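Local coordinates for uncharacterized protein (Bacillus subtilis, PDB 5DQV), which acts as a metal-dependent nucleotide pyrophosphohydrolase of the HD-domain family, at residues D14-W19 / A60-D65; A43-E48 / T178-E183; G136-A141 / E186-F191; D65-K70 / I102-S107. All blocks are in the same frame, centred on the assembly; numbering follows the deposited sequence. Where two conformers were deposited one is given.

Contact 1. Residues D14-W19 / A60-D65; sequences DQIRTW and AALVHD. With NI (nickel (II) ion), chain C.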
loop_
_atom_site.group_PDB
_atom_site.type_symbol
_atom_site.label_atom_id
_atom_site.label_comp_id
_atom_site.label_asym_id
_atom_site.label_seq_id
_atom_site.Cartn_x
_atom_site.Cartn_y
_atom_site.Cartn_z
ATOM N N ASP A 14 4.178 -9.870 -29.742
ATOM C CA ASP A 14 2.812 -9.345 -29.636
ATOM C C ASP A 14 1.825 -10.512 -29.400
ATOM O O ASP A 14 0.842 -10.376 -28.672
ATOM C CB ASP A 14 2.402 -8.545 -30.880
ATOM C CG ASP A 14 2.914 -7.108 -30.874
ATOM O OD1 ASP A 14 3.108 -6.468 -29.809
ATOM O OD2 ASP A 14 3.116 -6.599 -31.975
ATOM N N GLN A 15 2.084 -11.649 -30.035
ATOM C CA GLN A 15 1.269 -12.839 -29.820
ATOM C C GLN A 15 1.311 -13.332 -28.412
ATOM O O GLN A 15 0.280 -13.609 -27.780
ATOM C CB GLN A 15 1.728 -13.960 -30.755
ATOM C CG GLN A 15 0.807 -15.158 -30.756
ATOM C CD GLN A 15 0.022 -15.309 -32.061
ATOM O OE1 GLN A 15 0.592 -15.248 -33.123
ATOM N NE2 GLN A 15 -1.259 -15.517 -31.960
ATOM N N ILE A 16 2.526 -13.380 -27.876
ATOM C CA ILE A 16 2.734 -13.846 -26.503
ATOM C C ILE A 16 2.088 -12.866 -25.541
ATOM O O ILE A 16 1.425 -13.296 -24.612
ATOM C CB ILE A 16 4.206 -14.054 -26.192
ATOM C CG1 ILE A 16 4.741 -15.189 -27.054
ATOM C CG2 ILE A 16 4.438 -14.375 -24.648
ATOM C CD1 ILE A 16 6.287 -15.229 -27.171
ATOM N N ARG A 17 2.222 -11.563 -25.817
ATOM C CA ARG A 17 1.618 -10.543 -24.967
ATOM C C ARG A 17 0.111 -10.728 -24.831
ATOM O O ARG A 17 -0.440 -10.588 -23.743
ATOM C CB ARG A 17 1.887 -9.119 -25.496
ATOM C CG ARG A 17 3.166 -8.527 -25.123
ATOM C CD ARG A 17 3.385 -7.136 -25.721
ATOM N NE ARG A 17 4.756 -6.827 -25.391
ATOM C CZ ARG A 17 5.167 -6.338 -24.206
ATOM N NH1 ARG A 17 4.305 -5.986 -23.263
ATOM N NH2 ARG A 17 6.454 -6.151 -23.986
ATOM N N THR A 18 -0.569 -10.986 -25.947
ATOM C CA THR A 18 -2.041 -11.050 -25.928
ATOM C C THR A 18 -2.441 -12.341 -25.161
ATOM O O THR A 18 -3.391 -12.351 -24.417
ATOM C CB THR A 18 -2.602 -11.094 -27.353
ATOM O OG1 THR A 18 -2.177 -9.935 -28.082
ATOM C CG2 THR A 18 -4.158 -11.218 -27.376
ATOM N N TRP A 19 -1.707 -13.427 -25.399
ATOM C CA TRP A 19 -1.927 -14.698 -24.701
ATOM C C TRP A 19 -1.830 -14.546 -23.186
ATOM O O TRP A 19 -2.750 -14.916 -22.454
ATOM C CB TRP A 19 -0.999 -15.809 -25.237
ATOM C CG TRP A 19 -0.897 -17.017 -24.411
ATOM C CD1 TRP A 19 -1.922 -17.776 -23.935
ATOM C CD2 TRP A 19 0.312 -17.618 -23.933
ATOM N NE1 TRP A 19 -1.422 -18.861 -23.194
ATOM C CE2 TRP A 19 -0.059 -18.769 -23.170
ATOM C CE3 TRP A 19 1.678 -17.296 -24.063
ATOM C CZ2 TRP A 19 0.872 -19.587 -22.565
ATOM C CZ3 TRP A 19 2.587 -18.105 -23.470
ATOM C CH2 TRP A 19 2.186 -19.256 -22.725
ATOM N N ALA A 60 10.785 -14.498 -21.871
ATOM C CA ALA A 60 10.872 -14.956 -20.490
ATOM C C ALA A 60 10.209 -14.035 -19.500
ATOM O O ALA A 60 9.476 -14.473 -18.591
ATOM C CB ALA A 60 12.359 -15.226 -20.097
ATOM N N ALA A 61 10.391 -12.740 -19.698
ATOM C CA ALA A 61 9.748 -11.768 -18.808
ATOM C C ALA A 61 8.254 -11.924 -18.907
ATOM O O ALA A 61 7.550 -11.936 -17.904
ATOM C CB ALA A 61 10.173 -10.334 -19.173
ATOM N N LEU A 62 7.762 -12.053 -20.136
ATOM C CA LEU A 62 6.296 -12.124 -20.336
ATOM C C LEU A 62 5.706 -13.362 -19.670
ATOM O O LEU A 62 4.633 -13.282 -19.094
ATOM C CB LEU A 62 5.959 -12.069 -21.793
ATOM C CG LEU A 62 6.139 -10.695 -22.457
ATOM C CD1 LEU A 62 6.047 -10.840 -23.985
ATOM C CD2 LEU A 62 5.080 -9.661 -21.883
ATOM N N VAL A 63 6.401 -14.504 -19.723
ATOM C CA VAL A 63 5.821 -15.757 -19.172
ATOM C C VAL A 63 6.334 -16.135 -17.803
ATOM O O VAL A 63 5.915 -17.169 -17.267
ATOM C CB VAL A 63 5.974 -16.953 -20.166
ATOM C CG1 VAL A 63 5.338 -16.573 -21.559
ATOM C CG2 VAL A 63 7.499 -17.355 -20.319
ATOM N N HIS A 64 7.149 -15.261 -17.193
ATOM C CA HIS A 64 7.912 -15.616 -15.981
ATOM C C HIS A 64 7.001 -16.027 -14.823
ATOM O O HIS A 64 7.403 -16.865 -14.008
ATOM C CB HIS A 64 8.918 -14.477 -15.587
ATOM C CG HIS A 64 8.377 -13.426 -14.658
ATOM N ND1 HIS A 64 7.740 -12.288 -15.104
ATOM C CD2 HIS A 64 8.431 -13.315 -13.299
ATOM C CE1 HIS A 64 7.359 -11.552 -14.068
ATOM N NE2 HIS A 64 7.767 -12.155 -12.955
ATOM N N ASP A 65 5.775 -15.510 -14.788
ATOM C CA ASP A 65 4.850 -15.739 -13.672
ATOM C C ASP A 65 3.829 -16.854 -13.904
ATOM O O ASP A 65 3.051 -17.169 -12.967
ATOM C CB ASP A 65 3.927 -14.502 -13.485
ATOM C CG ASP A 65 4.391 -13.537 -12.438
ATOM O OD1 ASP A 65 5.557 -13.603 -11.928
ATOM O OD2 ASP A 65 3.535 -12.649 -12.154
HETATM NI NI NI C . 7.178 -11.410 -11.199
#
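Ile16 drives its CG2 methyl between two side chains of the facing helix, 3.9 Å from Leu62 CD1 and equally close to Val63 CG1. CG2 stands anti to its own backbone N (CG1 at chi1 -65°), and this rotation sets the methyl into the Leu62–Val63 angle. Val63 CG1 is shared, since the benzo ring of Trp19 also reaches it obliquely, with CZ3 3.7 Å away. This is the tightly packed part of the contact. Arg17 forms the more solvent-exposed side: its extended chain crosses Leu62 at about a right angle, with CG 3.9 Å from Leu62 CD1, and one face of the guanidinium lies over Leu62 CD2, displaced toward the rim. The charge itself is paired with Glu58. Just past Val63, His64 takes no part in this packing; ND1 donates in the ring plane to a lone pair of Ala61 O (2.8 Å, 167°), which fixes the ring rotation and presents NE2 to nickel at 2.0 Å, with His35 and Asp130 as further ligands. Helix 33-50 touches both Arg17 and Leu62 through Ala40, helix 93-106 packs on Val63, and helix 79-88 borders Ile16 and Trp19.

Contact 2. Residues A43-E48 / T178-E183; sequences AVYIGE and TDTARE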
loop_
_atom_site.group_PDB
_atom_site.type_symbol
_atom_site.label_atom_id
_atom_site.label_comp_id
_atom_site.label_asym_id
_atom_site.label_seq_id
_atom_site.Cartn_x
_atom_site.Cartn_y
_atom_site.Cartn_z
ATOM N N ALA A 43 12.962 -5.317 -18.188
ATOM C CA ALA A 43 13.866 -6.337 -18.660
ATOM C C ALA A 43 14.478 -6.020 -20.042
ATOM O O ALA A 43 15.678 -6.249 -20.271
ATOM C CB ALA A 43 13.190 -7.715 -18.623
ATOM N N VAL A 44 13.681 -5.493 -20.960
ATOM C CA VAL A 44 14.171 -5.192 -22.310
ATOM C C VAL A 44 15.164 -4.042 -22.223
ATOM O O VAL A 44 16.241 -4.060 -22.893
ATOM C CB VAL A 44 12.971 -4.920 -23.329
ATOM C CG1 VAL A 44 13.458 -4.193 -24.607
ATOM C CG2 VAL A 44 12.235 -6.281 -23.649
ATOM N N TYR A 45 14.865 -3.065 -21.363
ATOM C CA TYR A 45 15.779 -1.930 -21.164
ATOM C C TYR A 45 17.178 -2.378 -20.641
ATOM O O TYR A 45 18.227 -2.080 -21.216
ATOM C CB TYR A 45 15.161 -0.884 -20.224
ATOM C CG TYR A 45 16.169 0.168 -19.840
ATOM C CD1 TYR A 45 16.382 1.273 -20.677
ATOM C CD2 TYR A 45 16.915 0.078 -18.677
ATOM C CE1 TYR A 45 17.307 2.244 -20.369
ATOM C CE2 TYR A 45 17.848 1.062 -18.351
ATOM C CZ TYR A 45 18.037 2.137 -19.213
ATOM O OH TYR A 45 18.947 3.129 -18.939
ATOM N N ILE A 46 17.164 -3.165 -19.591
ATOM C CA ILE A 46 18.396 -3.752 -19.010
ATOM C C ILE A 46 19.143 -4.668 -20.008
ATOM O O ILE A 46 20.351 -4.590 -20.162
ATOM C CB ILE A 46 18.044 -4.538 -17.774
ATOM C CG1 ILE A 46 17.563 -3.583 -16.667
ATOM C CG2 ILE A 46 19.260 -5.341 -17.247
ATOM C CD1 ILE A 46 16.866 -4.298 -15.529
ATOM N N GLY A 47 18.383 -5.520 -20.678
ATOM C CA GLY A 47 18.865 -6.419 -21.675
ATOM C C GLY A 47 19.605 -5.737 -22.791
ATOM O O GLY A 47 20.685 -6.193 -23.220
ATOM N N GLU A 48 19.079 -4.600 -23.231
ATOM C CA GLU A 48 19.747 -3.838 -24.270
ATOM C C GLU A 48 21.073 -3.237 -23.780
ATOM O O GLU A 48 22.092 -3.352 -24.457
ATOM C CB GLU A 48 18.796 -2.787 -24.895
ATOM C CG GLU A 48 19.440 -2.074 -26.127
ATOM C CD GLU A 48 20.319 -0.861 -25.779
ATOM O OE1 GLU A 48 20.134 -0.287 -24.678
ATOM O OE2 GLU A 48 21.184 -0.447 -26.620
ATOM N N THR A 178 23.023 -7.623 -12.561
ATOM C CA THR A 178 23.686 -6.847 -13.622
ATOM C C THR A 178 24.083 -5.477 -13.105
ATOM O O THR A 178 23.457 -4.952 -12.170
ATOM C CB THR A 178 22.776 -6.705 -14.873
ATOM O OG1 THR A 178 21.577 -5.987 -14.536
ATOM C CG2 THR A 178 22.368 -8.085 -15.421
ATOM N N ASP A 179 25.123 -4.916 -13.726
ATOM C CA ASP A 179 25.536 -3.550 -13.482
ATOM C C ASP A 179 24.384 -2.571 -13.745
ATOM O O ASP A 179 24.160 -1.671 -12.928
ATOM C CB ASP A 179 26.753 -3.197 -14.352
ATOM C CG ASP A 179 28.035 -3.921 -13.896
ATOM O OD1 ASP A 179 28.044 -4.448 -12.756
ATOM O OD2 ASP A 179 29.013 -3.955 -14.682
ATOM N N THR A 180 23.650 -2.775 -14.848
ATOM C CA THR A 180 22.562 -1.879 -15.201
ATOM C C THR A 180 21.484 -1.890 -14.115
ATOM O O THR A 180 21.032 -0.838 -13.646
ATOM C CB THR A 180 21.943 -2.224 -16.566
ATOM O OG1 THR A 180 22.969 -2.157 -17.566
ATOM C CG2 THR A 180 20.811 -1.208 -16.919
ATOM N N ALA A 181 21.076 -3.084 -13.708
ATOM C CA ALA A 181 20.079 -3.230 -12.648
ATOM C C ALA A 181 20.566 -2.664 -11.322
ATOM O O ALA A 181 19.785 -2.054 -10.580
ATOM C CB ALA A 181 19.663 -4.717 -12.472
ATOM N N ARG A 182 21.844 -2.880 -11.008
ATOM C CA ARG A 182 22.381 -2.389 -9.760
ATOM C C ARG A 182 22.258 -0.855 -9.699
ATOM O O ARG A 182 21.892 -0.280 -8.671
ATOM C CB ARG A 182 23.841 -2.827 -9.574
ATOM C CG ARG A 182 24.198 -3.058 -8.165
ATOM C CD ARG A 182 25.562 -3.730 -7.997
ATOM N NE ARG A 182 25.470 -5.164 -8.305
ATOM C CZ ARG A 182 26.045 -5.784 -9.323
ATOM N NH1 ARG A 182 26.806 -5.129 -10.196
ATOM N NH2 ARG A 182 25.857 -7.088 -9.468
ATOM N N GLU A 183 22.530 -0.219 -10.819
ATOM C CA GLU A 183 22.430 1.222 -10.909
ATOM C C GLU A 183 20.984 1.673 -10.696
ATOM O O GLU A 183 20.737 2.573 -9.896
ATOM C CB GLU A 183 22.946 1.682 -12.261
ATOM C CG GLU A 183 23.225 3.124 -12.318
ATOM C CD GLU A 183 23.977 3.497 -13.579
ATOM O OE1 GLU A 183 24.716 2.651 -14.128
ATOM O OE2 GLU A 183 23.827 4.663 -14.006
#
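The Tyr45 ring meets Thr180 obliquely, with CE2 4.0 Å from the CG2 methyl. The other flat group, the Arg182 guanidinium, makes its polar contacts on its own side of the interface: Thr178 O sits over the centre of one face, Asp179 OD1 lies in plane at the edge, in a salt bridge of 2.9 Å to NH1, and NH2 is hydrogen-bonded to Met176 O. Ile46 carries most of the contact between the helices, whose local axes approach to 9.5 Å at 127°. Its three outer carbons divide the facing turn among them. CG2, anti to the backbone N, touches Thr178 OG1 at 3.6 Å; CG1 passes Thr180 CG2 at 4.0 Å, the two side chains running by each other in opposite directions; CD1 ends 4.2 Å from Ala181 CB. Thr178 is the N-cap of helix 179-202, its OG1 accepting from Ala181 N at 3.1 Å (155°), so the hydroxyl touched by the isoleucine methyl is already engaged. Thr180 turns its methyl to Ile46 and Tyr45, and its OG1 is hydrogen-bonded to Glu50. An alanine at Ile46 would probably open a gap between the N-cap turn and helix 33-50, leaving Thr180 CG2 and Ala181 CB without the CG1 and CD1 carbons they now touch, and Val125, Leu132 and Leu184 less well packed. With Thr178 OG1 held by Ala181 N and Thr180 OG1 by Glu50, what joins the two segments is apolar packing about one branched side chain.

Contact 3. Residues G136-A141 / E186-F191; sequences GAVGIA and EERHEF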
loop_
_atom_site.group_PDB
_atom_site.type_symbol
_atom_site.label_atom_id
_atom_site.label_comp_id
_atom_site.label_asym_id
_atom_site.label_seq_id
_atom_site.Cartn_x
_atom_site.Cartn_y
_atom_site.Cartn_z
ATOM N N GLY A 136 11.345 0.524 -4.553
ATOM C CA GLY A 136 11.113 1.886 -5.036
ATOM C C GLY A 136 9.670 2.226 -4.766
ATOM O O GLY A 136 9.028 1.551 -4.011
ATOM N N ALA A 137 9.171 3.294 -5.375
ATOM C CA ALA A 137 7.776 3.704 -5.191
ATOM C C ALA A 137 6.820 2.595 -5.580
ATOM O O ALA A 137 5.817 2.349 -4.885
ATOM C CB ALA A 137 7.461 5.000 -5.996
ATOM N N VAL A 138 7.138 1.905 -6.670
ATOM C CA VAL A 138 6.274 0.811 -7.085
ATOM C C VAL A 138 6.322 -0.356 -6.086
ATOM O O VAL A 138 5.270 -0.929 -5.726
ATOM C CB VAL A 138 6.522 0.363 -8.584
ATOM C CG1 VAL A 138 7.923 0.034 -8.798
ATOM C CG2 VAL A 138 5.700 -0.855 -8.910
ATOM N N GLY A 139 7.517 -0.687 -5.576
ATOM C CA GLY A 139 7.570 -1.763 -4.542
ATOM C C GLY A 139 6.793 -1.444 -3.257
ATOM O O GLY A 139 6.163 -2.338 -2.626
ATOM N N ILE A 140 6.825 -0.171 -2.875
ATOM C CA ILE A 140 6.081 0.285 -1.705
ATOM C C ILE A 140 4.611 0.014 -1.899
ATOM O O ILE A 140 3.927 -0.579 -1.032
ATOM C CB ILE A 140 6.351 1.803 -1.450
ATOM C CG1 ILE A 140 7.752 2.006 -0.848
ATOM C CG2 ILE A 140 5.338 2.405 -0.467
ATOM C CD1 ILE A 140 8.275 3.392 -1.092
ATOM N N ALA A 141 4.113 0.407 -3.073
ATOM C CA ALA A 141 2.679 0.220 -3.383
ATOM C C ALA A 141 2.327 -1.243 -3.352
ATOM O O ALA A 141 1.298 -1.660 -2.775
ATOM C CB ALA A 141 2.347 0.810 -4.729
ATOM N N GLU A 186 19.755 1.367 -7.048
ATOM C CA GLU A 186 20.219 2.350 -6.050
ATOM C C GLU A 186 19.200 3.455 -5.841
ATOM O O GLU A 186 18.930 3.789 -4.700
ATOM C CB GLU A 186 21.571 2.980 -6.423
ATOM C CG GLU A 186 22.744 2.048 -6.249
ATOM C CD GLU A 186 23.221 1.923 -4.810
ATOM O OE1 GLU A 186 23.070 2.887 -4.019
ATOM O OE2 GLU A 186 23.789 0.845 -4.474
ATOM N N GLU A 187 18.650 4.035 -6.919
ATOM C CA GLU A 187 17.641 5.098 -6.827
ATOM C C GLU A 187 16.394 4.589 -6.064
ATOM O O GLU A 187 15.855 5.232 -5.181
ATOM C CB GLU A 187 17.142 5.520 -8.226
ATOM C CG GLU A 187 18.164 5.656 -9.360
ATOM C CD GLU A 187 17.464 5.954 -10.694
ATOM O OE1 GLU A 187 16.393 6.588 -10.649
ATOM O OE2 GLU A 187 17.965 5.562 -11.771
ATOM N N ARG A 188 15.922 3.422 -6.480
ATOM C CA ARG A 188 14.692 2.846 -5.931
ATOM C C ARG A 188 14.828 2.484 -4.450
ATOM O O ARG A 188 13.944 2.746 -3.659
ATOM C CB ARG A 188 14.250 1.616 -6.758
ATOM C CG ARG A 188 13.753 1.982 -8.152
ATOM C CD ARG A 188 13.097 0.736 -8.784
ATOM N NE ARG A 188 12.710 1.045 -10.118
ATOM C CZ ARG A 188 11.637 0.552 -10.740
ATOM N NH1 ARG A 188 10.796 -0.305 -10.136
ATOM N NH2 ARG A 188 11.390 0.986 -11.933
ATOM N N HIS A 189 15.953 1.904 -4.110
ATOM C CA HIS A 189 16.303 1.542 -2.731
ATOM C C HIS A 189 16.399 2.769 -1.869
ATOM O O HIS A 189 15.836 2.796 -0.802
ATOM C CB HIS A 189 17.611 0.819 -2.727
ATOM C CG HIS A 189 18.092 0.426 -1.367
ATOM N ND1 HIS A 189 17.603 -0.671 -0.697
ATOM C CD2 HIS A 189 19.025 0.981 -0.556
ATOM C CE1 HIS A 189 18.243 -0.799 0.459
ATOM N NE2 HIS A 189 19.107 0.193 0.569
ATOM N N GLU A 190 17.110 3.786 -2.343
ATOM C CA GLU A 190 17.217 5.007 -1.570
ATOM C C GLU A 190 15.843 5.672 -1.363
ATOM O O GLU A 190 15.570 6.265 -0.305
ATOM C CB GLU A 190 18.163 5.992 -2.208
ATOM C CG GLU A 190 19.619 5.553 -2.065
ATOM C CD GLU A 190 20.016 5.329 -0.595
ATOM O OE1 GLU A 190 19.562 6.120 0.289
ATOM O OE2 GLU A 190 20.783 4.362 -0.347
ATOM N N PHE A 191 15.015 5.639 -2.387
ATOM C CA PHE A 191 13.661 6.211 -2.235
ATOM C C PHE A 191 12.868 5.421 -1.156
ATOM O O PHE A 191 12.153 5.974 -0.324
ATOM C CB PHE A 191 12.893 6.211 -3.575
ATOM C CG PHE A 191 11.549 6.848 -3.459
ATOM C CD1 PHE A 191 11.439 8.213 -3.400
ATOM C CD2 PHE A 191 10.430 6.071 -3.249
ATOM C CE1 PHE A 191 10.207 8.801 -3.234
ATOM C CE2 PHE A 191 9.194 6.641 -3.059
ATOM C CZ PHE A 191 9.073 7.990 -3.051
#
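Gly136 and Arg188 bring their backbones together, with Gly136 CA 3.8 Å from Arg188 CA. The local helix axes pass 8.5 Å apart and cross at -50°. Gly136 CA also makes a CH···O contact with Arg188 O, 3.3 Å away with 142° at the hydrogen. Gly136 has a positive phi, and a beta carbon there would collide with Arg188 CG, so the close approach depends on the missing side chain. From this point Arg188 extends past the start of the helix to Val138, whose CG1 is modelled 3.2 Å from Arg188 NH1, a crowding too short to carry much weight; that nitrogen also makes a weak hydrogen bond to Leu132 O. Beyond the glycine, Phe191 packs beside the next turn. A chi1 of -177° sets its CG anti to the backbone N, and from there the ring lies against Ala137, where CD2 is 3.7 Å from the backbone N and CE2 3.8 Å from CB. Ile140 approaches at about a right angle, its CD1 3.9 Å from Phe191 CE2. A serine in place of Phe191 would probably leave Ala137 and Ile140 facing a gap on this side of helix 136-150 and deprive Tyr195 of the second subunit of a packing partner. The OH of that tyrosine is hydrogen-bonded to Ala137 O. A glycine at the approach to helix 136-150 thus lets the backbone come against Arg188 of helix 179-202, and this helix pair forms part of the dimer interface.

Contact 4. Residues D65-K70 / I102-S107; sequences DLIDVK and IITKMS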
loop_
_atom_site.group_PDB
_atom_site.type_symbol
_atom_site.label_atom_id
_atom_site.label_comp_id
_atom_site.label_asym_id
_atom_site.label_seq_id
_atom_site.Cartn_x
_atom_site.Cartn_y
_atom_site.Cartn_z
ATOM N N ASP A 65 5.775 -15.510 -14.788
ATOM C CA ASP A 65 4.850 -15.739 -13.672
ATOM C C ASP A 65 3.829 -16.854 -13.904
ATOM O O ASP A 65 3.051 -17.169 -12.967
ATOM C CB ASP A 65 3.927 -14.502 -13.485
ATOM C CG ASP A 65 4.391 -13.537 -12.438
ATOM O OD1 ASP A 65 5.557 -13.603 -11.928
ATOM O OD2 ASP A 65 3.535 -12.649 -12.154
ATOM N N LEU A 66 3.722 -17.374 -15.130
ATOM C CA LEU A 66 2.538 -18.138 -15.509
ATOM C C LEU A 66 2.537 -19.473 -14.739
ATOM O O LEU A 66 1.487 -20.042 -14.541
ATOM C CB LEU A 66 2.477 -18.412 -17.003
ATOM C CG LEU A 66 2.223 -17.238 -17.969
ATOM C CD1 LEU A 66 2.221 -17.793 -19.349
ATOM C CD2 LEU A 66 0.895 -16.532 -17.642
ATOM N N ILE A 67 3.719 -19.930 -14.355
ATOM C CA ILE A 67 3.879 -21.188 -13.632
ATOM C C ILE A 67 4.058 -21.032 -12.123
ATOM O O ILE A 67 4.261 -22.013 -11.421
ATOM C CB ILE A 67 5.034 -22.018 -14.209
ATOM C CG1 ILE A 67 6.416 -21.394 -13.942
ATOM C CG2 ILE A 67 4.846 -22.182 -15.709
ATOM C CD1 ILE A 67 7.614 -22.392 -14.207
ATOM N N ASP A 68 3.980 -19.795 -11.638
ATOM C CA ASP A 68 4.409 -19.485 -10.274
ATOM C C ASP A 68 3.301 -19.972 -9.333
ATOM O O ASP A 68 2.095 -19.841 -9.597
ATOM C CB ASP A 68 4.715 -17.978 -10.169
ATOM C CG ASP A 68 5.290 -17.548 -8.791
ATOM O OD1 ASP A 68 4.553 -17.541 -7.808
ATOM O OD2 ASP A 68 6.458 -17.156 -8.720
ATOM N N VAL A 69 3.728 -20.576 -8.243
ATOM C CA VAL A 69 2.832 -21.188 -7.297
ATOM C C VAL A 69 1.826 -20.203 -6.728
ATOM O O VAL A 69 0.760 -20.609 -6.263
ATOM C CB VAL A 69 3.614 -21.813 -6.155
ATOM C CG1 VAL A 69 4.504 -22.904 -6.735
ATOM C CG2 VAL A 69 4.422 -20.723 -5.380
ATOM N N LYS A 70 2.175 -18.924 -6.782
ATOM C CA LYS A 70 1.346 -17.884 -6.200
ATOM C C LYS A 70 0.097 -17.576 -7.014
ATOM O O LYS A 70 -0.861 -17.034 -6.471
ATOM C CB LYS A 70 2.172 -16.617 -6.000
ATOM C CG LYS A 70 3.033 -16.655 -4.710
ATOM N N ILE A 102 14.932 -20.691 -17.965
ATOM C CA ILE A 102 14.900 -19.484 -17.140
ATOM C C ILE A 102 13.777 -19.589 -16.115
ATOM O O ILE A 102 14.021 -19.472 -14.905
ATOM C CB ILE A 102 14.695 -18.187 -17.987
ATOM C CG1 ILE A 102 15.930 -17.915 -18.850
ATOM C CG2 ILE A 102 14.435 -16.958 -17.045
ATOM C CD1 ILE A 102 15.724 -16.791 -19.935
ATOM N N ILE A 103 12.552 -19.816 -16.580
ATOM C CA ILE A 103 11.409 -19.656 -15.659
ATOM C C ILE A 103 11.297 -20.746 -14.608
ATOM O O ILE A 103 10.743 -20.503 -13.546
ATOM C CB ILE A 103 10.086 -19.432 -16.422
ATOM C CG1 ILE A 103 9.672 -20.683 -17.191
ATOM C CG2 ILE A 103 10.296 -18.259 -17.380
ATOM C CD1 ILE A 103 8.381 -20.534 -18.017
ATOM N N THR A 104 11.876 -21.914 -14.861
ATOM C CA THR A 104 11.821 -23.025 -13.910
ATOM C C THR A 104 12.912 -22.879 -12.879
ATOM O O THR A 104 12.735 -23.287 -11.723
ATOM C CB THR A 104 11.948 -24.384 -14.602
ATOM O OG1 THR A 104 13.124 -24.411 -15.412
ATOM C CG2 THR A 104 10.684 -24.662 -15.486
ATOM N N LYS A 105 14.035 -22.306 -13.301
ATOM C CA LYS A 105 15.094 -21.880 -12.375
ATOM C C LYS A 105 14.580 -20.757 -11.451
ATOM O O LYS A 105 14.743 -20.840 -10.271
ATOM C CB LYS A 105 16.350 -21.444 -13.141
ATOM C CG LYS A 105 17.180 -22.635 -13.692
ATOM C CD LYS A 105 18.713 -22.450 -13.516
ATOM N N MET A 106 13.951 -19.721 -12.019
ATOM C CA MET A 106 13.425 -18.580 -11.224
ATOM C C MET A 106 12.398 -19.072 -10.190
ATOM O O MET A 106 12.462 -18.698 -9.048
ATOM C CB MET A 106 12.758 -17.513 -12.116
ATOM C CG MET A 106 13.686 -16.580 -12.922
ATOM S SD MET A 106 12.706 -15.290 -13.839
ATOM C CE MET A 106 12.180 -14.368 -12.353
ATOM N N SER A 107 11.431 -19.875 -10.647
ATOM C CA SER A 107 10.446 -20.556 -9.771
ATOM C C SER A 107 11.026 -21.854 -9.267
ATOM O O SER A 107 11.702 -21.879 -8.238
ATOM C CB SER A 107 9.132 -20.870 -10.533
ATOM O OG SER A 107 8.250 -19.759 -10.587
#
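Ile67 and Asp68 belong to the loop directly after the His64–Asp65 pair of the HD metal site, and they lean on the end of helix 93-106. Asp65 to Asp68 form a type I beta turn, closed by Asp68 N to Asp65 O at 3.1 Å. It puts Ile67 toward the helix, with CG1 in the crowded position between backbone N and carbonyl carbon (chi1 69°). From there the tip, CD1, rests 3.7 Å from Ile103 O and 4.0 Å from both Ile103 CG1 and Thr104 CG2. Thr104 OG1 is hydrogen-bonded to Ile100 O, and its CG2 faces Ile67. Val79 and Val82 of helix 79-88 complete the packing round Ile67, whose carbonyl accepts from Arg76 NE. Nearer the surface the contact becomes looser and polar: Ser107 OG lies 3.7 Å from Asp68 OD2, longer than a hydrogen bond. The other carboxylate oxygen, OD1, accepts from Lys70 N at 2.9 Å (159°), met on its anti side and 16° out of plane, an Asx turn that fixes the carboxylate against its own loop. The nearest atom of the Asp68 side chain is about 6 Å from the nickel, and Met106 on the same helix as Ile103 packs against the ligand Asp130. The contact lies beside the HD-domain metal site, where the loop that follows the HD pair is seated on a helix end.

Overall arrangement
Contacts 1, 2 and 3 are buried helix–helix contacts, whereas contact 4 seats a loop on a helix end and runs out to the surface at Ser107. Contacts 1 and 4 share Asp65 and touch through Trp19 on Leu66 and His64 on Ile103 and Met106, flanking the nickel site together. Contact 2 reaches contact 1 through Ala43 and Ala61 and shares helix 179-202 with contact 3, which lies across the chain's centre from contacts 1 and 4. Branched aliphatic side chains are prominent in contacts 1, 2 and 4; contact 3 instead relies on a glycine, an arginine and a phenylalanine, and it alone is touched by the second subunit.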